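Local coordinates for protein ribonucleoside-diphosphate reductase, alpha chain (Actinobacillus ureae ATCC 25976, PDB 6DQX) that probably reduces ribonucleoside diphosphates to deoxyribonucleotides, as the catalytic alpha subunit of a class Id ribonucleotide reductase, at residues 62-72 / 311-322; 384-395 / 405-413. One frame throughout, in Å; residues are numbered along the deposited sequence.

In the fold
Both contacts lie on the same side of the chain's centre, their centres 13 Å apart, and each is partly buried. They share no segment but abut through helices 308-327 and 367-395. Contact 1 sets helix 52-67 and the turn after it on helix 308-327; its chemistry is mainly apolar, with one direct hydrogen bond and a magnesium ion at its outer margin. Contact 2 folds a loop back on the end of helix 367-395 and is the more polar, built on serine, asparagine and arginine. Asp317 OD2 and Arg407 NE, 3.0 Å apart, form a salt bridge between them, Tyr314 and Glu390 probably add a hydrogen bond, and one 1,2-ethanediol molecule touches both.

Contact 1: residues 62-72 / 311-322; sequences HAEHKLGIEGY and VLTYFLDVVMSE. With MG (magnesium ion), chain E; EDO (1,2-ethanediol), chain F.
Tyr72 OH donates to Val311 O at 2.7 Å, the one direct hydrogen bond between the segments. CG of Tyr72 lies anti to the backbone N (chi1 -179°), which carries the ring toward helix 311-322. The hydroxyl and the helical donor Phe315 N approach Val311 O from the two faces of its carbonyl plane, giving this buried acceptor two donors.

The remaining direct contacts are apolar. Within 62-72, Leu67 CD1 covers one face of the Tyr72 ring, 3.4 Å above its centre; across the contact, Tyr72 CE1 is 4.0 Å from Tyr314 CB. Ala63 CB meets the edge of the Phe315 ring at CD1 (3.8 Å), and Ile69 CD1 approaches the Tyr314 ring edge, 3.7 Å from CE2; the Tyr314 hydroxyl is taken by Glu390.

Water carries the remaining polar link: in the plane of the His62 ring, 2.9 Å from NE2, it donates to Glu322 OE1, which also accepts from Gly96 N. Outside, His65 ND1 binds a magnesium ion at 2.5 Å.

The axes of the short segments 62-67 and 311-322 cross at 77°, 9.9 Å apart at closest approach, a near-perpendicular helix packing that seats helix 52-67 on helix 308-327, itself against strand 288-296 of the reductase barrel.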
loop_
_atom_site.group_PDB
_atom_site.type_symbol
_atom_site.label_atom_id
_atom_site.label_comp_id
_atom_site.label_asym_id
_atom_site.label_seq_id
_atom_site.Cartn_x
_atom_site.Cartn_y
_atom_site.Cartn_z
ATOM N N HIS A 62 -0.052 -12.053 36.075
ATOM C CA HIS A 62 -0.202 -10.752 35.437
ATOM C C HIS A 62 -1.678 -10.374 35.374
ATOM O O HIS A 62 -2.053 -9.241 35.684
ATOM C CB HIS A 62 0.388 -10.732 34.035
ATOM C CG HIS A 62 0.440 -9.362 33.446
ATOM N ND1 HIS A 62 1.384 -8.428 33.823
ATOM C CD2 HIS A 62 -0.347 -8.760 32.526
ATOM C CE1 HIS A 62 1.181 -7.314 33.142
ATOM N NE2 HIS A 62 0.127 -7.483 32.362
ATOM N N ALA A 63 -2.510 -11.351 35.028
ATOM C CA ALA A 63 -3.970 -11.148 35.020
ATOM C C ALA A 63 -4.506 -10.771 36.411
ATOM O O ALA A 63 -5.261 -9.819 36.543
ATOM C CB ALA A 63 -4.667 -12.378 34.480
ATOM N N GLU A 64 -4.092 -11.504 37.447
ATOM C CA GLU A 64 -4.478 -11.146 38.813
ATOM C C GLU A 64 -4.088 -9.712 39.146
ATOM O O GLU A 64 -4.881 -8.955 39.706
ATOM C CB GLU A 64 -3.835 -12.093 39.849
ATOM C CG GLU A 64 -4.070 -11.620 41.290
ATOM C CD GLU A 64 -3.707 -12.648 42.351
ATOM O OE1 GLU A 64 -4.130 -13.828 42.259
ATOM O OE2 GLU A 64 -3.034 -12.241 43.321
ATOM N N HIS A 65 -2.866 -9.343 38.817
ATOM C CA HIS A 65 -2.386 -8.006 39.117
ATOM C C HIS A 65 -3.255 -6.933 38.444
ATOM O O HIS A 65 -3.665 -5.987 39.095
ATOM C CB HIS A 65 -0.920 -7.836 38.741
ATOM C CG HIS A 65 -0.366 -6.527 39.188
ATOM N ND1 HIS A 65 -0.135 -6.234 40.518
ATOM C CD2 HIS A 65 -0.065 -5.405 38.494
ATOM C CE1 HIS A 65 0.313 -4.995 40.617
ATOM N NE2 HIS A 65 0.369 -4.472 39.404
ATOM N N LYS A 66 -3.587 -7.125 37.171
ATOM C CA LYS A 66 -4.428 -6.166 36.436
ATOM C C LYS A 66 -5.880 -6.132 36.874
ATOM O O LYS A 66 -6.516 -5.064 36.819
ATOM C CB LYS A 66 -4.328 -6.404 34.918
ATOM C CG LYS A 66 -2.921 -6.238 34.365
ATOM C CD LYS A 66 -2.452 -4.795 34.485
ATOM C CE LYS A 66 -1.069 -4.616 33.913
ATOM N NZ LYS A 66 -0.822 -3.169 33.687
ATOM N N LEU A 67 -6.418 -7.274 37.315
ATOM C CA LEU A 67 -7.783 -7.329 37.850
ATOM C C LEU A 67 -7.877 -6.752 39.253
ATOM O O LEU A 67 -8.951 -6.327 39.657
ATOM C CB LEU A 67 -8.310 -8.768 37.892
ATOM C CG LEU A 67 -8.666 -9.345 36.522
ATOM C CD1 LEU A 67 -8.767 -10.869 36.527
ATOM C CD2 LEU A 67 -9.952 -8.698 36.013
ATOM N N GLY A 68 -6.779 -6.814 40.016
ATOM C CA GLY A 68 -6.803 -6.460 41.446
ATOM C C GLY A 68 -7.644 -7.390 42.297
ATOM O O GLY A 68 -8.206 -6.973 43.305
ATOM N N ILE A 69 -7.746 -8.659 41.903
ATOM C CA ILE A 69 -8.595 -9.624 42.605
ATOM C C ILE A 69 -7.738 -10.685 43.289
ATOM O O ILE A 69 -7.116 -11.519 42.614
ATOM C CB ILE A 69 -9.615 -10.315 41.656
ATOM C CG1 ILE A 69 -10.532 -9.275 41.015
ATOM C CG2 ILE A 69 -10.436 -11.360 42.403
ATOM C CD1 ILE A 69 -11.462 -9.825 39.946
ATOM N N GLU A 70 -7.748 -10.688 44.623
ATOM C CA GLU A 70 -6.968 -11.671 45.382
ATOM C C GLU A 70 -7.425 -13.108 45.085
ATOM O O GLU A 70 -8.614 -13.386 44.974
ATOM C CB GLU A 70 -7.027 -11.382 46.893
ATOM C CG GLU A 70 -6.336 -10.071 47.300
ATOM C CD GLU A 70 -4.811 -10.163 47.401
ATOM O OE1 GLU A 70 -4.185 -9.190 47.891
ATOM O OE2 GLU A 70 -4.229 -11.200 47.019
ATOM N N GLY A 71 -6.459 -14.002 44.920
ATOM C CA GLY A 71 -6.725 -15.407 44.655
ATOM C C GLY A 71 -7.017 -15.753 43.199
ATOM O O GLY A 71 -7.088 -16.935 42.854
ATOM N N TYR A 72 -7.106 -14.742 42.339
ATOM C CA TYR A 72 -7.455 -14.976 40.944
ATOM C C TYR A 72 -6.435 -15.873 40.223
ATOM O O TYR A 72 -6.824 -16.826 39.537
ATOM C CB TYR A 72 -7.675 -13.653 40.203
ATOM C CG TYR A 72 -8.063 -13.897 38.771
ATOM C CD1 TYR A 72 -9.394 -14.104 38.411
ATOM C CD2 TYR A 72 -7.087 -13.979 37.774
ATOM C CE1 TYR A 72 -9.732 -14.352 37.078
ATOM C CE2 TYR A 72 -7.425 -14.239 36.462
ATOM C CZ TYR A 72 -8.757 -14.418 36.126
ATOM O OH TYR A 72 -9.094 -14.692 34.825
ATOM N N VAL A 311 -14.121 -17.204 35.033
ATOM C CA VAL A 311 -12.700 -16.855 35.165
ATOM C C VAL A 311 -12.104 -16.548 33.804
ATOM O O VAL A 311 -11.354 -15.563 33.673
ATOM C CB VAL A 311 -11.915 -17.951 35.945
ATOM C CG1 VAL A 311 -10.407 -17.841 35.765
ATOM C CG2 VAL A 311 -12.276 -17.838 37.430
ATOM N N LEU A 312 -12.453 -17.355 32.798
ATOM C CA LEU A 312 -11.935 -17.114 31.452
ATOM C C LEU A 312 -12.481 -15.781 30.865
ATOM O O LEU A 312 -11.747 -15.039 30.207
ATOM C CB LEU A 312 -12.199 -18.319 30.538
ATOM C CG LEU A 312 -11.385 -18.320 29.239
ATOM C CD1 LEU A 312 -9.875 -18.412 29.504
ATOM C CD2 LEU A 312 -11.824 -19.469 28.339
ATOM N N THR A 313 -13.746 -15.461 31.145
ATOM C CA THR A 313 -14.338 -14.185 30.734
ATOM C C THR A 313 -13.606 -12.965 31.345
ATOM O O THR A 313 -13.246 -12.000 30.628
ATOM C CB THR A 313 -15.840 -14.162 31.068
ATOM O OG1 THR A 313 -16.469 -15.293 30.441
ATOM C CG2 THR A 313 -16.485 -12.857 30.618
ATOM N N TYR A 314 -13.366 -13.043 32.659
ATOM C CA TYR A 314 -12.563 -12.049 33.386
ATOM C C TYR A 314 -11.196 -11.906 32.740
ATOM O O TYR A 314 -10.711 -10.792 32.546
ATOM C CB TYR A 314 -12.377 -12.449 34.839
ATOM C CG TYR A 314 -13.495 -12.062 35.781
ATOM C CD1 TYR A 314 -14.829 -12.324 35.483
ATOM C CD2 TYR A 314 -13.206 -11.441 36.995
ATOM C CE1 TYR A 314 -15.844 -11.988 36.376
ATOM C CE2 TYR A 314 -14.206 -11.093 37.889
ATOM C CZ TYR A 314 -15.518 -11.373 37.582
ATOM O OH TYR A 314 -16.494 -11.047 38.489
ATOM N N PHE A 315 -10.611 -13.039 32.348
ATOM C CA PHE A 315 -9.280 -13.026 31.732
ATOM C C PHE A 315 -9.303 -12.294 30.405
ATOM O O PHE A 315 -8.427 -11.462 30.133
ATOM C CB PHE A 315 -8.738 -14.447 31.543
ATOM C CG PHE A 315 -7.427 -14.499 30.835
ATOM C CD1 PHE A 315 -6.296 -14.052 31.477
ATOM C CD2 PHE A 315 -7.323 -15.006 29.529
ATOM C CE1 PHE A 315 -5.066 -14.092 30.844
ATOM C CE2 PHE A 315 -6.102 -15.057 28.896
ATOM C CZ PHE A 315 -4.967 -14.620 29.563
ATOM N N LEU A 316 -10.293 -12.601 29.572
ATOM C CA LEU A 316 -10.422 -11.943 28.274
ATOM C C LEU A 316 -10.675 -10.441 28.406
ATOM O O LEU A 316 -10.162 -9.643 27.615
ATOM C CB LEU A 316 -11.495 -12.624 27.441
ATOM C CG LEU A 316 -11.097 -14.031 26.960
ATOM C CD1 LEU A 316 -12.191 -14.606 26.105
ATOM C CD2 LEU A 316 -9.778 -14.029 26.178
ATOM N N ASP A 317 -11.395 -10.035 29.447
ATOM C CA ASP A 317 -11.560 -8.604 29.671
ATOM C C ASP A 317 -10.241 -7.912 30.006
ATOM O O ASP A 317 -9.998 -6.825 29.516
ATOM C CB ASP A 317 -12.599 -8.316 30.732
ATOM C CG ASP A 317 -13.058 -6.882 30.709
ATOM O OD1 ASP A 317 -13.514 -6.424 29.638
ATOM O OD2 ASP A 317 -12.979 -6.197 31.756
ATOM N N VAL A 318 -9.381 -8.527 30.813
ATOM C CA VAL A 318 -8.059 -7.900 31.068
ATOM C C VAL A 318 -7.142 -7.934 29.861
ATOM O O VAL A 318 -6.321 -7.039 29.690
ATOM C CB VAL A 318 -7.318 -8.476 32.294
ATOM C CG1 VAL A 318 -8.154 -8.288 33.502
ATOM C CG2 VAL A 318 -6.945 -9.928 32.179
ATOM N N VAL A 319 -7.283 -8.958 29.013
ATOM C CA VAL A 319 -6.609 -8.977 27.733
ATOM C C VAL A 319 -7.001 -7.773 26.872
ATOM O O VAL A 319 -6.131 -7.083 26.322
ATOM C CB VAL A 319 -6.841 -10.322 26.998
ATOM C CG1 VAL A 319 -6.339 -10.253 25.560
ATOM C CG2 VAL A 319 -6.165 -11.476 27.762
ATOM N N MET A 320 -8.297 -7.464 26.791
ATOM C CA MET A 320 -8.732 -6.269 26.079
ATOM C C MET A 320 -8.191 -4.982 26.720
ATOM O O MET A 320 -7.802 -4.058 26.005
ATOM C CB MET A 320 -10.272 -6.206 26.002
ATOM C CG MET A 320 -10.831 -5.228 24.967
ATOM S SD MET A 320 -10.308 -5.438 23.243
ATOM C CE MET A 320 -10.034 -7.220 23.150
ATOM N N SER A 321 -8.151 -4.922 28.045
ATOM C CA SER A 321 -7.506 -3.778 28.714
ATOM C C SER A 321 -6.040 -3.610 28.264
ATOM O O SER A 321 -5.603 -2.484 27.997
ATOM C CB SER A 321 -7.618 -3.890 30.234
ATOM O OG SER A 321 -8.972 -3.838 30.625
ATOM N N GLU A 322 -5.316 -4.720 28.099
ATOM C CA GLU A 322 -3.957 -4.657 27.544
ATOM C C GLU A 322 -3.915 -4.119 26.118
ATOM O O GLU A 322 -3.065 -3.255 25.796
ATOM C CB GLU A 322 -3.239 -6.011 27.588
ATOM C CG GLU A 322 -1.844 -5.927 26.988
ATOM C CD GLU A 322 -1.047 -7.179 27.141
ATOM O OE1 GLU A 322 -0.502 -7.374 28.235
ATOM O OE2 GLU A 322 -0.960 -7.951 26.160
HETATM MG MG MG E . 0.791 -7.803 42.259
HETATM C C1 EDO F . -9.248 -4.623 34.378
HETATM O O1 EDO F . -8.259 -4.590 33.339
HETATM C C2 EDO F . -10.518 -5.327 33.930
HETATM O O2 EDO F . -10.929 -4.874 32.645
HETATM O O HOH W 1 -1.248 -6.051 30.267
HETATM O O HOH W 2 -0.671 -9.142 42.045
#

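Contact 2: residues 384-395 / 405-413; sequences TLKASQELAKRF and GRRNTTLMS. With EDO (1,2-ethanediol), chain F.
Ser388 and Asn408 join side chain to side chain where the loop after helix 367-395 returns along the helix's C-terminal half, in the ten-stranded alpha/beta barrel of the ribonucleotide reductase large subunit. Ser388 OG, held anti to its own N (chi1 -166°), donates to Asn408 OD1 at 2.7 Å, with the donor tilted 19° from the amide carbonyl plane. The other end of that amide, ND2, serves Arg344 O and Asp317 OD1, so partners on two sides fix its rotation. Arg407 N donates to Ser388 O at 3.1 Å from above the carbonyl plane, on the face opposite the helical donor Ala392 N.

Arg406 and Arg407 diverge from this point. The extended chain of Arg406 runs across Leu385, CD to CD1, and its guanidinium turns back to its own loop, where NH2 donates to Thr409 O at 2.9 Å. Arg407 instead passes Leu391, CB to CB at 3.7 Å, and bends at chi2 (79°) toward the helix end. Its NH1 donates to Gly396 O and its NE forms a salt bridge with Asp317 OD2.

Leu411 and Thr384 lie alongside, pointing opposite ways, with Leu411 CB near Thr384 OG1; Met412 SD lies 3.7 Å from that OG1, whose hydrogen-bond partner is Leu380 O. Phe395 CB sits 3.4 Å above the centre of the Arg407 guanidinium, while at its edge NH2 donates to 1,2-ethanediol O2 at 3.0 Å.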
loop_
_atom_site.group_PDB
_atom_site.type_symbol
_atom_site.label_atom_id
_atom_site.label_comp_id
_atom_site.label_asym_id
_atom_site.label_seq_id
_atom_site.Cartn_x
_atom_site.Cartn_y
_atom_site.Cartn_z
ATOM N N THR A 384 -21.091 -16.770 30.882
ATOM C CA THR A 384 -20.314 -15.630 30.317
ATOM C C THR A 384 -21.047 -14.290 30.489
ATOM O O THR A 384 -20.433 -13.285 30.842
ATOM C CB THR A 384 -19.924 -15.841 28.838
ATOM O OG1 THR A 384 -21.074 -16.073 28.026
ATOM C CG2 THR A 384 -18.967 -16.997 28.702
ATOM N N LEU A 385 -22.362 -14.260 30.266
ATOM C CA LEU A 385 -23.118 -13.049 30.495
ATOM C C LEU A 385 -23.088 -12.620 31.973
ATOM O O LEU A 385 -22.902 -11.448 32.284
ATOM C CB LEU A 385 -24.579 -13.207 30.044
ATOM C CG LEU A 385 -25.507 -12.031 30.301
ATOM C CD1 LEU A 385 -24.925 -10.741 29.705
ATOM C CD2 LEU A 385 -26.909 -12.312 29.750
ATOM N N LYS A 386 -23.269 -13.570 32.868
ATOM C CA LYS A 386 -23.187 -13.281 34.302
ATOM C C LYS A 386 -21.857 -12.636 34.640
ATOM O O LYS A 386 -21.802 -11.646 35.362
ATOM C CB LYS A 386 -23.370 -14.566 35.101
ATOM C CG LYS A 386 -23.254 -14.399 36.612
ATOM C CD LYS A 386 -23.431 -15.726 37.321
ATOM C CE LYS A 386 -22.242 -16.632 37.081
ATOM N NZ LYS A 386 -22.065 -17.672 38.128
ATOM N N ALA A 387 -20.782 -13.204 34.099
ATOM C CA ALA A 387 -19.454 -12.698 34.341
ATOM C C ALA A 387 -19.284 -11.253 33.811
ATOM O O ALA A 387 -18.733 -10.384 34.501
ATOM C CB ALA A 387 -18.409 -13.651 33.765
ATOM N N SER A 388 -19.843 -10.978 32.637
ATOM C CA SER A 388 -19.753 -9.638 32.036
ATOM C C SER A 388 -20.547 -8.616 32.863
ATOM O O SER A 388 -20.116 -7.484 33.038
ATOM C CB SER A 388 -20.282 -9.630 30.614
ATOM O OG SER A 388 -19.897 -8.445 29.953
ATOM N N GLN A 389 -21.688 -9.049 33.395
ATOM C CA GLN A 389 -22.463 -8.212 34.342
ATOM C C GLN A 389 -21.685 -7.880 35.616
ATOM O O GLN A 389 -21.675 -6.734 36.038
ATOM C CB GLN A 389 -23.808 -8.885 34.681
ATOM C CG GLN A 389 -24.780 -8.944 33.499
ATOM C CD GLN A 389 -25.932 -9.914 33.702
ATOM O OE1 GLN A 389 -25.897 -10.763 34.575
ATOM N NE2 GLN A 389 -26.940 -9.797 32.879
ATOM N N GLU A 390 -21.014 -8.868 36.215
ATOM C CA GLU A 390 -20.163 -8.662 37.399
ATOM C C GLU A 390 -18.984 -7.730 37.094
ATOM O O GLU A 390 -18.631 -6.851 37.904
ATOM C CB GLU A 390 -19.580 -9.982 37.921
ATOM C CG GLU A 390 -20.614 -10.987 38.408
ATOM C CD GLU A 390 -20.100 -12.416 38.537
ATOM O OE1 GLU A 390 -18.914 -12.741 38.220
ATOM O OE2 GLU A 390 -20.919 -13.246 38.970
ATOM N N LEU A 391 -18.382 -7.929 35.922
ATOM C CA LEU A 391 -17.313 -7.049 35.481
ATOM C C LEU A 391 -17.735 -5.583 35.354
ATOM O O LEU A 391 -16.935 -4.692 35.635
ATOM C CB LEU A 391 -16.726 -7.527 34.151
ATOM C CG LEU A 391 -15.866 -8.782 34.188
ATOM C CD1 LEU A 391 -15.721 -9.382 32.773
ATOM C CD2 LEU A 391 -14.495 -8.502 34.807
ATOM N N ALA A 392 -18.959 -5.318 34.884
ATOM C CA ALA A 392 -19.444 -3.944 34.804
ATOM C C ALA A 392 -19.643 -3.327 36.207
ATOM O O ALA A 392 -19.363 -2.144 36.408
ATOM C CB ALA A 392 -20.733 -3.879 34.013
ATOM N N LYS A 393 -20.110 -4.130 37.152
ATOM C CA LYS A 393 -20.237 -3.686 38.549
ATOM C C LYS A 393 -18.887 -3.340 39.140
ATOM O O LYS A 393 -18.779 -2.367 39.872
ATOM C CB LYS A 393 -20.897 -4.745 39.427
ATOM C CG LYS A 393 -22.351 -4.963 39.120
ATOM C CD LYS A 393 -23.048 -5.807 40.186
ATOM C CE LYS A 393 -24.558 -5.790 39.977
ATOM N NZ LYS A 393 -24.944 -6.165 38.583
ATOM N N ARG A 394 -17.869 -4.141 38.841
ATOM C CA ARG A 394 -16.525 -3.916 39.373
ATOM C C ARG A 394 -15.784 -2.762 38.678
ATOM O O ARG A 394 -15.168 -1.928 39.350
ATOM C CB ARG A 394 -15.689 -5.192 39.303
ATOM C CG ARG A 394 -14.372 -5.088 40.070
ATOM C CD ARG A 394 -13.727 -6.446 40.344
ATOM N NE ARG A 394 -13.242 -6.552 41.732
ATOM C CZ ARG A 394 -13.477 -7.573 42.570
ATOM N NH1 ARG A 394 -12.973 -7.530 43.801
ATOM N NH2 ARG A 394 -14.182 -8.651 42.206
ATOM N N PHE A 395 -15.829 -2.714 37.345
ATOM C CA PHE A 395 -14.961 -1.818 36.559
ATOM C C PHE A 395 -15.672 -0.739 35.736
ATOM O O PHE A 395 -15.012 0.120 35.171
ATOM C CB PHE A 395 -14.076 -2.652 35.608
ATOM C CG PHE A 395 -13.192 -3.653 36.318
ATOM C CD1 PHE A 395 -12.094 -3.221 37.061
ATOM C CD2 PHE A 395 -13.464 -5.009 36.265
ATOM C CE1 PHE A 395 -11.286 -4.134 37.720
ATOM C CE2 PHE A 395 -12.663 -5.921 36.919
ATOM C CZ PHE A 395 -11.571 -5.484 37.652
ATOM N N GLY A 405 -25.813 -2.629 31.399
ATOM C CA GLY A 405 -25.608 -3.548 32.516
ATOM C C GLY A 405 -24.569 -4.639 32.346
ATOM O O GLY A 405 -24.541 -5.587 33.141
ATOM N N ARG A 406 -23.706 -4.527 31.325
ATOM C CA ARG A 406 -22.558 -5.411 31.207
ATOM C C ARG A 406 -21.357 -4.655 30.667
ATOM O O ARG A 406 -21.484 -3.509 30.225
ATOM C CB ARG A 406 -22.882 -6.626 30.343
ATOM C CG ARG A 406 -23.207 -6.318 28.890
ATOM C CD ARG A 406 -23.386 -7.618 28.112
ATOM N NE ARG A 406 -23.571 -7.311 26.694
ATOM C CZ ARG A 406 -24.664 -6.789 26.131
ATOM N NH1 ARG A 406 -25.768 -6.526 26.835
ATOM N NH2 ARG A 406 -24.675 -6.538 24.818
ATOM N N ARG A 407 -20.216 -5.329 30.745
ATOM C CA ARG A 407 -18.901 -4.780 30.413
ATOM C C ARG A 407 -18.537 -4.913 28.913
ATOM O O ARG A 407 -17.721 -4.124 28.399
ATOM C CB ARG A 407 -17.877 -5.549 31.256
ATOM C CG ARG A 407 -16.410 -5.174 31.124
ATOM C CD ARG A 407 -16.080 -3.941 31.902
ATOM N NE ARG A 407 -14.633 -3.766 32.023
ATOM C CZ ARG A 407 -14.033 -2.599 32.198
ATOM N NH1 ARG A 407 -14.744 -1.480 32.287
ATOM N NH2 ARG A 407 -12.710 -2.544 32.274
ATOM N N ASN A 408 -19.084 -5.942 28.259
ATOM C CA ASN A 408 -18.661 -6.412 26.930
ATOM C C ASN A 408 -19.842 -6.533 25.995
ATOM O O ASN A 408 -20.856 -7.123 26.349
ATOM C CB ASN A 408 -18.036 -7.772 27.089
ATOM C CG ASN A 408 -17.007 -7.790 28.192
ATOM O OD1 ASN A 408 -17.279 -8.277 29.302
ATOM N ND2 ASN A 408 -15.841 -7.187 27.931
ATOM N N THR A 409 -19.728 -5.973 24.787
ATOM C CA THR A 409 -20.875 -5.945 23.877
ATOM C C THR A 409 -21.253 -7.345 23.425
ATOM O O THR A 409 -22.454 -7.675 23.308
ATOM C CB THR A 409 -20.647 -5.057 22.638
ATOM O OG1 THR A 409 -19.448 -5.467 21.982
ATOM C CG2 THR A 409 -20.587 -3.596 23.024
ATOM N N THR A 410 -20.218 -8.161 23.209
ATOM C CA THR A 410 -20.344 -9.561 22.876
ATOM C C THR A 410 -19.415 -10.376 23.769
ATOM O O THR A 410 -18.383 -9.883 24.225
ATOM C CB THR A 410 -19.964 -9.832 21.388
ATOM O OG1 THR A 410 -18.568 -9.546 21.186
ATOM C CG2 THR A 410 -20.852 -8.986 20.476
ATOM N N LEU A 411 -19.790 -11.626 23.999
ATOM C CA LEU A 411 -19.066 -12.561 24.831
ATOM C C LEU A 411 -18.549 -13.815 24.111
ATOM O O LEU A 411 -17.490 -14.326 24.509
ATOM C CB LEU A 411 -19.951 -13.015 26.000
ATOM C CG LEU A 411 -20.066 -12.063 27.205
ATOM C CD1 LEU A 411 -18.674 -11.725 27.759
ATOM C CD2 LEU A 411 -20.834 -10.810 26.872
ATOM N N MET A 412 -19.251 -14.306 23.096
ATOM C CA MET A 412 -18.943 -15.632 22.521
ATOM C C MET A 412 -18.821 -15.696 21.020
ATOM O O MET A 412 -19.601 -15.090 20.303
ATOM C CB MET A 412 -19.994 -16.676 22.974
ATOM C CG MET A 412 -19.893 -17.016 24.451
ATOM S SD MET A 412 -21.176 -18.163 24.992
ATOM C CE MET A 412 -20.538 -19.587 24.106
ATOM N N SER A 413 -17.862 -16.491 20.564
ATOM C CA SER A 413 -17.660 -16.724 19.144
ATOM C C SER A 413 -16.932 -18.034 19.001
ATOM O O SER A 413 -16.037 -18.339 19.808
ATOM C CB SER A 413 -16.817 -15.584 18.526
ATOM O OG SER A 413 -15.517 -15.561 19.061
HETATM C C1 EDO F . -9.248 -4.623 34.378
HETATM O O1 EDO F . -8.259 -4.590 33.339
HETATM C C2 EDO F . -10.518 -5.327 33.930
HETATM O O2 EDO F . -10.929 -4.874 32.645
HETATM O O HOH W 3 -23.757 -4.919 36.050
#